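Local coordinates for protein sarcoplasmic calcium-binding proteins II, V, VI, and VII (Branchiostoma lanceolatum, PDB 2SAS) that binds calcium ions through EF-hand loops in muscle, being seemingly more abundant in fast-contracting muscles, although no functional role has been drawn from that distribution, at residues W62-L65 with K66-D70; I10-F14 with D15-D19. One frame throughout, in Å; residues are numbered along the deposited sequence.

Contact 1: W62-L65 with K66-D70; sequences WRDL and KGRAD. With CA (calcium ion), chain C.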
loop_
_atom_site.group_PDB
_atom_site.type_symbol
_atom_site.label_atom_id
_atom_site.label_comp_id
_atom_site.label_asym_id
_atom_site.label_seq_id
_atom_site.Cartn_x
_atom_site.Cartn_y
_atom_site.Cartn_z
ATOM N N TRP A 62 -17.441 16.613 -4.442
ATOM C CA TRP A 62 -17.866 16.286 -3.080
ATOM C C TRP A 62 -19.405 16.243 -2.969
ATOM O O TRP A 62 -20.015 15.356 -2.365
ATOM C CB TRP A 62 -17.309 17.291 -2.080
ATOM C CG TRP A 62 -17.819 17.205 -0.683
ATOM C CD1 TRP A 62 -18.344 18.211 0.110
ATOM C CD2 TRP A 62 -17.890 15.990 0.093
ATOM N NE1 TRP A 62 -18.677 17.708 1.342
ATOM C CE2 TRP A 62 -18.423 16.352 1.353
ATOM C CE3 TRP A 62 -17.512 14.682 -0.142
ATOM C CZ2 TRP A 62 -18.564 15.404 2.365
ATOM C CZ3 TRP A 62 -17.655 13.743 0.830
ATOM C CH2 TRP A 62 -18.196 14.101 2.082
ATOM N N ARG A 63 -20.013 17.256 -3.567
ATOM C CA ARG A 63 -21.462 17.411 -3.612
ATOM C C ARG A 63 -22.100 16.179 -4.226
ATOM O O ARG A 63 -23.061 15.631 -3.676
ATOM C CB ARG A 63 -21.856 18.660 -4.380
ATOM C CG ARG A 63 -23.317 18.983 -4.526
ATOM C CD ARG A 63 -23.597 20.418 -4.156
ATOM N NE ARG A 63 -22.622 20.932 -3.185
ATOM C CZ ARG A 63 -21.751 21.891 -3.521
ATOM N NH1 ARG A 63 -21.731 22.355 -4.773
ATOM N NH2 ARG A 63 -20.898 22.396 -2.627
ATOM N N ASP A 64 -21.589 15.726 -5.350
ATOM C CA ASP A 64 -22.180 14.539 -6.006
ATOM C C ASP A 64 -21.880 13.292 -5.190
ATOM O O ASP A 64 -22.755 12.390 -5.211
ATOM C CB ASP A 64 -21.666 14.390 -7.431
ATOM C CG ASP A 64 -22.343 13.284 -8.219
ATOM O OD1 ASP A 64 -21.826 12.148 -8.154
ATOM O OD2 ASP A 64 -23.332 13.528 -8.911
ATOM N N LEU A 65 -20.723 13.203 -4.559
ATOM C CA LEU A 65 -20.448 11.988 -3.774
ATOM C C LEU A 65 -21.355 12.002 -2.526
ATOM O O LEU A 65 -22.044 10.985 -2.300
ATOM C CB LEU A 65 -18.972 11.831 -3.519
ATOM C CG LEU A 65 -18.500 10.732 -2.557
ATOM C CD1 LEU A 65 -18.762 9.383 -3.138
ATOM C CD2 LEU A 65 -17.018 10.994 -2.277
ATOM N N LYS A 66 -21.271 13.078 -1.763
ATOM C CA LYS A 66 -22.073 13.271 -0.544
ATOM C C LYS A 66 -23.549 12.957 -0.798
ATOM O O LYS A 66 -24.190 12.225 -0.022
ATOM C CB LYS A 66 -21.993 14.707 -0.035
ATOM C CG LYS A 66 -22.137 14.971 1.433
ATOM C CD LYS A 66 -22.033 16.432 1.819
ATOM C CE LYS A 66 -23.253 17.274 1.542
ATOM N NZ LYS A 66 -23.367 17.617 0.093
ATOM N N GLY A 67 -24.116 13.502 -1.834
ATOM C CA GLY A 67 -25.526 13.296 -2.198
ATOM C C GLY A 67 -25.915 11.924 -2.659
ATOM O O GLY A 67 -27.096 11.619 -2.920
ATOM N N ARG A 68 -24.983 11.007 -2.802
ATOM C CA ARG A 68 -25.219 9.646 -3.257
ATOM C C ARG A 68 -24.876 8.579 -2.219
ATOM O O ARG A 68 -25.455 7.466 -2.265
ATOM C CB ARG A 68 -24.331 9.263 -4.425
ATOM C CG ARG A 68 -24.640 9.716 -5.813
ATOM C CD ARG A 68 -23.547 9.221 -6.733
ATOM N NE ARG A 68 -23.361 10.150 -7.839
ATOM C CZ ARG A 68 -24.230 10.149 -8.860
ATOM N NH1 ARG A 68 -25.194 9.224 -8.863
ATOM N NH2 ARG A 68 -24.142 10.995 -9.884
ATOM N N ALA A 69 -23.917 8.894 -1.394
ATOM C CA ALA A 69 -23.423 7.908 -0.433
ATOM C C ALA A 69 -23.714 8.264 0.993
ATOM O O ALA A 69 -23.709 7.332 1.790
ATOM C CB ALA A 69 -21.907 7.680 -0.657
ATOM N N ASP A 70 -23.973 9.536 1.269
ATOM C CA ASP A 70 -24.249 9.893 2.668
ATOM C C ASP A 70 -25.736 9.590 2.999
ATOM O O ASP A 70 -26.588 10.497 2.946
ATOM C CB ASP A 70 -23.900 11.322 2.933
ATOM C CG ASP A 70 -23.842 11.668 4.413
ATOM O OD1 ASP A 70 -23.525 10.803 5.272
ATOM O OD2 ASP A 70 -24.071 12.871 4.590
HETATM CA CA CA C . -22.644 9.650 6.564
HETATM O O HOH W 1 -21.635 8.601 8.328
#
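One face of the W62 indole is covered by the aliphatic part of K66, one helical turn further on. CG of K66 makes a CH-pi contact 4.1 Å from the centroid of the six-membered ring of W62, and CD lies toward the rim, 3.6 Å from NE1 of W62. Bends at the third and fourth torsions of K66 (77° and -77°) turn its ammonium back toward R63, leaving NZ on the same side of the indole, 5.2 Å from the centroid of the five-membered ring of W62, at most a weak cation-pi attraction. I26 and V77, from the two short paired strands, and the ring of F31 also touch W62.

The second flat group, the R68 guanidinium, meets D64 at its edge. NE of R68 gives a salt-bridge hydrogen bond of 2.5 Å to OD1 of D64, in the plane of the guanidinium but from above the carboxylate, whose plane is turned 53° away. A weak bond from NH2 of R68 to OD2 of D64, 2.8 Å, completes a two-pronged grip.

L65 O accepts two backbone bonds, from R68 N at 3.0 Å and from A69 N at 2.9 Å. D70 then leaves helical geometry and binds calcium through OD1 at 1.9 Å, with N72, D74, the backbone oxygen of V76, E81 and a water as further ligands. Such an incoming helix, delivering the first aspartate of the loop, is the hallmark of an EF-hand.

Contact 2: I10-F14 with D15-D19; sequences IKFTF and DFFLD. With CA (calcium ion), chain B.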
loop_
_atom_site.group_PDB
_atom_site.type_symbol
_atom_site.label_atom_id
_atom_site.label_comp_id
_atom_site.label_asym_id
_atom_site.label_seq_id
_atom_site.Cartn_x
_atom_site.Cartn_y
_atom_site.Cartn_z
ATOM N N ILE A 10 -11.832 -1.592 -3.917
ATOM C CA ILE A 10 -12.693 -0.475 -3.473
ATOM C C ILE A 10 -12.025 0.211 -2.266
ATOM O O ILE A 10 -11.917 1.438 -2.157
ATOM C CB ILE A 10 -14.177 -0.864 -3.284
ATOM C CG1 ILE A 10 -14.806 -1.172 -4.696
ATOM C CG2 ILE A 10 -14.924 0.352 -2.695
ATOM C CD1 ILE A 10 -16.010 -2.144 -4.704
ATOM N N LYS A 11 -11.514 -0.570 -1.347
ATOM C CA LYS A 11 -10.815 -0.002 -0.181
ATOM C C LYS A 11 -9.681 0.871 -0.740
ATOM O O LYS A 11 -9.517 2.040 -0.364
ATOM C CB LYS A 11 -10.365 -1.052 0.791
ATOM C CG LYS A 11 -9.865 -0.545 2.163
ATOM C CD LYS A 11 -10.816 0.514 2.752
ATOM C CE LYS A 11 -10.528 0.664 4.230
ATOM N NZ LYS A 11 -9.259 1.436 4.440
ATOM N N PHE A 12 -8.924 0.296 -1.688
ATOM C CA PHE A 12 -7.828 0.971 -2.354
ATOM C C PHE A 12 -8.199 2.361 -2.802
ATOM O O PHE A 12 -7.449 3.301 -2.464
ATOM C CB PHE A 12 -7.202 0.177 -3.483
ATOM C CG PHE A 12 -6.005 0.796 -4.141
ATOM C CD1 PHE A 12 -6.141 1.663 -5.209
ATOM C CD2 PHE A 12 -4.724 0.475 -3.660
ATOM C CE1 PHE A 12 -5.008 2.201 -5.840
ATOM C CE2 PHE A 12 -3.589 1.002 -4.292
ATOM C CZ PHE A 12 -3.734 1.858 -5.377
ATOM N N THR A 13 -9.243 2.547 -3.550
ATOM C CA THR A 13 -9.659 3.914 -3.986
ATOM C C THR A 13 -10.116 4.778 -2.838
ATOM O O THR A 13 -9.980 6.048 -2.852
ATOM C CB THR A 13 -10.756 3.760 -5.107
ATOM O OG1 THR A 13 -11.957 3.263 -4.450
ATOM C CG2 THR A 13 -10.334 2.774 -6.205
ATOM N N PHE A 14 -10.708 4.190 -1.799
ATOM C CA PHE A 14 -11.204 5.023 -0.665
ATOM C C PHE A 14 -9.956 5.714 -0.123
ATOM O O PHE A 14 -9.830 6.932 -0.092
ATOM C CB PHE A 14 -11.942 4.150 0.355
ATOM C CG PHE A 14 -12.598 4.771 1.539
ATOM C CD1 PHE A 14 -13.881 5.323 1.467
ATOM C CD2 PHE A 14 -11.950 4.819 2.760
ATOM C CE1 PHE A 14 -14.484 5.937 2.566
ATOM C CE2 PHE A 14 -12.505 5.402 3.889
ATOM C CZ PHE A 14 -13.779 5.953 3.757
ATOM N N ASP A 15 -9.011 4.845 0.237
ATOM C CA ASP A 15 -7.766 5.178 0.880
ATOM C C ASP A 15 -6.744 6.044 0.179
ATOM O O ASP A 15 -6.090 6.833 0.869
ATOM C CB ASP A 15 -7.037 3.877 1.297
ATOM C CG ASP A 15 -7.599 3.179 2.498
ATOM O OD1 ASP A 15 -8.610 3.627 3.038
ATOM O OD2 ASP A 15 -6.995 2.166 2.931
ATOM N N PHE A 16 -6.524 5.821 -1.094
ATOM C CA PHE A 16 -5.517 6.506 -1.898
ATOM C C PHE A 16 -6.089 7.597 -2.745
ATOM O O PHE A 16 -5.423 8.592 -3.053
ATOM C CB PHE A 16 -4.807 5.468 -2.816
ATOM C CG PHE A 16 -3.864 4.635 -2.004
ATOM C CD1 PHE A 16 -4.363 3.716 -1.093
ATOM C CD2 PHE A 16 -2.500 4.845 -2.141
ATOM C CE1 PHE A 16 -3.464 2.972 -0.281
ATOM C CE2 PHE A 16 -1.595 4.114 -1.366
ATOM C CZ PHE A 16 -2.088 3.227 -0.423
ATOM N N PHE A 17 -7.310 7.471 -3.169
ATOM C CA PHE A 17 -7.860 8.500 -4.074
ATOM C C PHE A 17 -8.798 9.447 -3.337
ATOM O O PHE A 17 -9.118 10.461 -3.977
ATOM C CB PHE A 17 -8.560 7.857 -5.232
ATOM C CG PHE A 17 -7.899 6.857 -6.081
ATOM C CD1 PHE A 17 -6.490 6.672 -6.059
ATOM C CD2 PHE A 17 -8.670 6.169 -7.034
ATOM C CE1 PHE A 17 -5.895 5.771 -6.934
ATOM C CE2 PHE A 17 -8.063 5.264 -7.911
ATOM C CZ PHE A 17 -6.670 5.083 -7.867
ATOM N N LEU A 18 -9.234 9.151 -2.118
ATOM C CA LEU A 18 -10.203 10.104 -1.525
ATOM C C LEU A 18 -9.906 10.537 -0.096
ATOM O O LEU A 18 -10.044 11.754 0.123
ATOM C CB LEU A 18 -11.633 9.552 -1.660
ATOM C CG LEU A 18 -12.301 9.574 -3.013
ATOM C CD1 LEU A 18 -13.305 8.425 -3.063
ATOM C CD2 LEU A 18 -13.028 10.896 -3.277
ATOM N N ASP A 19 -9.581 9.596 0.745
ATOM C CA ASP A 19 -9.303 9.844 2.168
ATOM C C ASP A 19 -7.869 10.330 2.313
ATOM O O ASP A 19 -6.976 9.635 2.826
ATOM C CB ASP A 19 -9.685 8.632 3.027
ATOM C CG ASP A 19 -9.516 8.896 4.515
ATOM O OD1 ASP A 19 -9.737 10.060 4.939
ATOM O OD2 ASP A 19 -9.150 8.000 5.304
HETATM CA CA CA B . -10.860 11.803 5.664
#
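F12 and F16, a helical turn apart, lay their rings almost parallel in an offset stack, with planes at 6° and centroids 4.8 Å apart. Different first torsions put the rings together: CG of F12 stands anti to its backbone N (chi1 -176°), whereas CG of F16 swings beside its own N (chi1 -75°), leaning back toward the earlier turn. CE2 of F12 consequently sits over the centre of the F16 ring. F17 shares the F16 type of first torsion but turns its ring differently, receiving the edge of F12 in an offset edge-to-face pair, with CE1 of F12 3.8 Å from CE1 of F17. CB of T13 packs 3.7 Å from CD2 of F17, while OG1 of T13 bonds both to I10 O and to the hydroxyl of Y82.

K11 bends at its second and fourth torsions to bring NZ to D15. The salt bridge reaches OD1 of D15 from the syn side at 2.7 Å, and a weaker bond reaches OD2.

F14 O accepts from L18 N and also from D19 N, five residues on (2.8 Å), as the helix widens into a pi-type turn. OD2 of D19 accepts from G24 N while OD1 binds calcium. The aromatic cluster of F12, F16 and F17 and the K11-D15 salt bridge thus lie on different sides of one helix, and the nearby ammonium would be expected to stabilise the carboxylate charge of D15.

From the N terminus, helix 4-18 holds contact 2 and leads into the first calcium loop, whose first ligand is D19; helix 28-42 follows, and helix 48-69 then carries contact 1 into the second loop at D70. Each contact closes just a turn or two of its own helix, so the two lie in series and neither nest nor cross. In space their centres are about 15 Å apart, and they meet where CD2 of L18 packs 4.1 Å from CD2 of L65. I26, in strand 25-26, touches residues of both contacts, and that strand pairs antiparallel with strand 77-78. The incoming helices of two EF-hands are thereby joined beside their paired loops.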